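Local coordinates for fatty acid amide hydrolase (Candida albicans, PDB 6KVR), which hydrolyses fatty acid amides as a member of the amidase signature family, probably releasing the free carboxylic acid and ammonia, at the interface of chains A and B. Numbering follows the deposited sequence. Chains: chain A/B, Fatty acid amide hydrolase.

Contact 1: the interface of chains A and B. Residues chain A 432-435; chain B 398, 431-433.
The N-terminal end of helix A:434-457 meets the loop B:431-433 of the second subunit, where A:Ala435 and A:Val434 offer the backbone N-H groups of a first helical turn to B:His431 and B:Tyr432. A:Ala435 N donates to the imidazole NE2 of B:His431 over 3.0 Å, nearly straight at 170° and exactly in the ring plane, so the ring nitrogen serves as acceptor. With CG anti to the backbone N (chi1 -163°), the B:His431 side chain extends toward this helix end. Alanine suits the place: its small CB packs 3.4 Å from CE1 of the same ring. A:Val434 N donates to the backbone O of B:Tyr432, also at 3.0 Å but more bent. The side chain of A:Asp433, just before the helix, lies over one face of the imidazole, with CB 3.7 Å from the ring centroid and offset toward the rim. Its carboxylate is stacked on the ring, the planes 10° apart; the carboxylate might raise the imidazole's basicity, while the N-H and the helix end at NE2 would work the other way. The A:Asp433 backbone forms an antiparallel bridge with B:Asp433, joining equivalent residues across the two-fold. Branched A:Val434 adds apolar packing: both methyls lie against B:Cys398, CG2 also touches B:Tyr432 CB at 3.7 Å, and CG1 lies 3.9 Å from the B:Cys398 sulfur, SG.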
loop_
_atom_site.group_PDB
_atom_site.type_symbol
_atom_site.label_atom_id
_atom_site.label_comp_id
_atom_site.label_asym_id
_atom_site.label_seq_id
_atom_site.Cartn_x
_atom_site.Cartn_y
_atom_site.Cartn_z
ATOM N N TYR A 432 -11.964 -11.487 15.552
ATOM C CA TYR A 432 -11.269 -12.398 14.651
ATOM C C TYR A 432 -9.833 -12.651 15.106
ATOM O O TYR A 432 -9.188 -11.792 15.714
ATOM C CB TYR A 432 -11.238 -11.805 13.244
ATOM C CG TYR A 432 -12.476 -12.038 12.402
ATOM C CD1 TYR A 432 -13.738 -11.726 12.876
ATOM C CD2 TYR A 432 -12.367 -12.535 11.108
ATOM C CE1 TYR A 432 -14.865 -11.935 12.097
ATOM C CE2 TYR A 432 -13.483 -12.736 10.316
ATOM C CZ TYR A 432 -14.730 -12.440 10.817
ATOM O OH TYR A 432 -15.838 -12.653 10.027
ATOM N N ASP A 433 -9.322 -13.836 14.784
ATOM C CA ASP A 433 -7.894 -14.067 14.892
ATOM C C ASP A 433 -7.194 -13.657 13.577
ATOM O O ASP A 433 -7.835 -13.383 12.560
ATOM C CB ASP A 433 -7.619 -15.533 15.275
ATOM C CG ASP A 433 -8.220 -16.540 14.288
ATOM O OD1 ASP A 433 -8.498 -16.172 13.136
ATOM O OD2 ASP A 433 -8.399 -17.723 14.650
ATOM N N VAL A 434 -5.856 -13.604 13.615
ATOM C CA VAL A 434 -5.070 -13.067 12.494
ATOM C C VAL A 434 -5.282 -13.891 11.217
ATOM O O VAL A 434 -5.468 -13.339 10.123
ATOM C CB VAL A 434 -3.581 -12.997 12.877
ATOM C CG1 VAL A 434 -2.683 -12.992 11.624
ATOM C CG2 VAL A 434 -3.313 -11.780 13.757
ATOM N N ALA A 435 -5.247 -15.224 11.336
ATOM C CA ALA A 435 -5.458 -16.086 10.174
ATOM C C ALA A 435 -6.778 -15.794 9.476
ATOM O O ALA A 435 -6.843 -15.823 8.245
ATOM C CB ALA A 435 -5.406 -17.557 10.580
ATOM N N CYS B 398 2.492 -13.979 13.863
ATOM C CA CYS B 398 1.315 -13.639 14.664
ATOM C C CYS B 398 0.064 -14.415 14.270
ATOM O O CYS B 398 -0.961 -14.276 14.951
ATOM C CB CYS B 398 1.014 -12.140 14.608
ATOM S SG CYS B 398 0.724 -11.510 12.931
ATOM N N HIS B 431 -1.608 -17.365 18.732
ATOM C CA HIS B 431 -2.378 -16.832 17.612
ATOM C C HIS B 431 -2.976 -15.490 18.029
ATOM O O HIS B 431 -3.903 -15.446 18.839
ATOM C CB HIS B 431 -3.465 -17.815 17.186
ATOM C CG HIS B 431 -4.023 -17.549 15.817
ATOM N ND1 HIS B 431 -4.751 -18.488 15.115
ATOM C CD2 HIS B 431 -3.954 -16.457 15.017
ATOM C CE1 HIS B 431 -5.114 -17.983 13.949
ATOM N NE2 HIS B 431 -4.643 -16.752 13.862
ATOM N N TYR B 432 -2.449 -14.401 17.478
ATOM C CA TYR B 432 -2.926 -13.077 17.845
ATOM C C TYR B 432 -4.370 -12.848 17.404
ATOM O O TYR B 432 -4.839 -13.403 16.401
ATOM C CB TYR B 432 -2.054 -11.991 17.211
ATOM C CG TYR B 432 -0.718 -11.768 17.882
ATOM C CD1 TYR B 432 -0.142 -12.746 18.696
ATOM C CD2 TYR B 432 -0.027 -10.582 17.690
ATOM C CE1 TYR B 432 1.079 -12.534 19.306
ATOM C CE2 TYR B 432 1.196 -10.360 18.287
ATOM C CZ TYR B 432 1.740 -11.335 19.100
ATOM O OH TYR B 432 2.950 -11.101 19.701
ATOM N N ASP B 433 -5.064 -11.982 18.143
ATOM C CA ASP B 433 -6.334 -11.451 17.678
ATOM C C ASP B 433 -6.079 -10.204 16.822
ATOM O O ASP B 433 -4.974 -9.666 16.790
ATOM C CB ASP B 433 -7.279 -11.160 18.861
ATOM C CG ASP B 433 -6.683 -10.218 19.902
ATOM O OD1 ASP B 433 -5.707 -9.489 19.610
ATOM O OD2 ASP B 433 -7.212 -10.171 21.031
#

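Contact 2: the interface of chains A and B. Residues chain A 290-291, 438, 441, 444; chain B 288, 290.
A:Arg444 and B:Glu290 form the ionic part of this contact between two amidase-family subunits, in which a loop of chain B lies against helix A:434-457. The guanidinium grips the carboxylate end-on with two nitrogens: A:Arg444 NH2 donates to B:Glu290 OE2 at 2.7 Å, a hydrogen bond that is also the salt bridge, and A:Arg444 NH1 to B:Glu290 OE1 at 3.2 Å. The two planes are turned 62° apart, and both nitrogens approach from above the carboxylate plane. Arginine suits the place because NH1 can also serve its own chain, donating to A:Ser291 O at 2.8 Å. A bend at chi3 (69°) turns the long arginine chain toward these acceptors, and the extra bond should limit rotation of its head.

Among the neutral hydrogen bonds, A:Asn441 ND2 donates to the backbone O of B:Gly288 at 2.8 Å, almost straight and in both the amide and carbonyl planes. A:Ser291 OG donates to a lone pair of A:Asn441 OD1 at 2.7 Å, which settles the amide's orientation and points its NH2 group at chain B. With no side chain, B:Gly288 lies close against the helix, its CA 3.9 Å from A:Asn441 CB.

Water adds further links. Water 1 joins A:Ser291 OG and A:Asn441 ND2 to B:Glu290 OE1; water 2, 2.7 Å from B:Glu290 OE2, also meets A:Glu290 O; water 3 connects A:Glu290 OE2 with B:Glu290 O.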
loop_
_atom_site.group_PDB
_atom_site.type_symbol
_atom_site.label_atom_id
_atom_site.label_comp_id
_atom_site.label_asym_id
_atom_site.label_seq_id
_atom_site.Cartn_x
_atom_site.Cartn_y
_atom_site.Cartn_z
ATOM N N GLU A 290 -5.884 -1.879 8.203
ATOM C CA GLU A 290 -5.263 -1.858 6.893
ATOM C C GLU A 290 -6.009 -2.682 5.855
ATOM O O GLU A 290 -5.673 -2.597 4.665
ATOM C CB GLU A 290 -3.834 -2.410 7.002
ATOM C CG GLU A 290 -2.748 -1.400 7.130
ATOM C CD GLU A 290 -1.402 -2.028 6.822
ATOM O OE1 GLU A 290 -1.102 -3.111 7.398
ATOM O OE2 GLU A 290 -0.664 -1.456 5.985
ATOM N N SER A 291 -6.957 -3.522 6.266
ATOM C CA SER A 291 -7.649 -4.374 5.302
ATOM C C SER A 291 -8.501 -3.550 4.340
ATOM O O SER A 291 -8.548 -3.846 3.140
ATOM C CB SER A 291 -8.486 -5.421 6.036
ATOM O OG SER A 291 -7.642 -6.406 6.650
ATOM N N ARG A 438 -6.523 -12.495 7.567
ATOM C CA ARG A 438 -5.753 -12.668 6.337
ATOM C C ARG A 438 -6.588 -13.280 5.213
ATOM O O ARG A 438 -6.421 -12.907 4.042
ATOM C CB ARG A 438 -4.517 -13.524 6.616
ATOM C CG ARG A 438 -3.477 -12.812 7.442
ATOM C CD ARG A 438 -2.184 -13.611 7.479
ATOM N NE ARG A 438 -1.273 -13.089 8.486
ATOM C CZ ARG A 438 -0.184 -13.721 8.891
ATOM N NH1 ARG A 438 0.175 -14.876 8.357
ATOM N NH2 ARG A 438 0.557 -13.185 9.860
ATOM N N ASN A 441 -8.416 -10.597 3.517
ATOM C CA ASN A 441 -7.476 -9.920 2.623
ATOM C C ASN A 441 -7.346 -10.652 1.290
ATOM O O ASN A 441 -7.218 -10.017 0.235
ATOM C CB ASN A 441 -6.086 -9.832 3.277
ATOM C CG ASN A 441 -6.034 -8.876 4.452
ATOM O OD1 ASN A 441 -6.917 -8.019 4.629
ATOM N ND2 ASN A 441 -4.989 -9.012 5.269
ATOM N N ARG A 444 -10.337 -9.941 -0.803
ATOM C CA ARG A 444 -10.225 -8.585 -1.340
ATOM C C ARG A 444 -9.326 -8.552 -2.569
ATOM O O ARG A 444 -9.636 -7.890 -3.567
ATOM C CB ARG A 444 -9.675 -7.648 -0.264
ATOM C CG ARG A 444 -9.381 -6.240 -0.737
ATOM C CD ARG A 444 -8.443 -5.545 0.236
ATOM N NE ARG A 444 -7.119 -6.147 0.177
ATOM C CZ ARG A 444 -6.139 -5.946 1.051
ATOM N NH1 ARG A 444 -6.280 -5.126 2.080
ATOM N NH2 ARG A 444 -4.983 -6.583 0.881
ATOM N N GLY B 288 -2.360 -13.345 2.249
ATOM C CA GLY B 288 -3.092 -12.373 3.035
ATOM C C GLY B 288 -2.283 -11.618 4.071
ATOM O O GLY B 288 -2.838 -10.743 4.744
ATOM N N GLU B 290 -0.064 -8.807 5.330
ATOM C CA GLU B 290 0.145 -7.440 4.863
ATOM C C GLU B 290 0.964 -6.563 5.799
ATOM O O GLU B 290 1.343 -5.458 5.397
ATOM C CB GLU B 290 -1.201 -6.730 4.682
ATOM C CG GLU B 290 -1.976 -7.080 3.478
ATOM C CD GLU B 290 -2.984 -5.992 3.201
ATOM O OE1 GLU B 290 -3.852 -5.759 4.084
ATOM O OE2 GLU B 290 -2.890 -5.361 2.119
HETATM O O HOH W 1 -4.762 -6.328 7.070
HETATM O O HOH W 2 -3.926 -2.869 2.517
HETATM O O HOH W 3 0.950 -2.710 4.616
#

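Contact 1 and contact 2 lie about 12 Å apart, measured between the centres of their C-alpha atoms, and share helix A:434-457. Contact 1 uses its first turn and the loop leading into it; contact 2 uses residues one to three turns further along. The two-fold repeats both with the chains exchanged, so each subunit gives a helix and receives one. The centre of contact 2 is about 22 Å from A:Ser233 and that of contact 1 about 28 Å, so neither forms part of the catalytic centre. Their role is probably structural, holding a pair of subunits together, although the structure alone does not show that this dimer forms in solution.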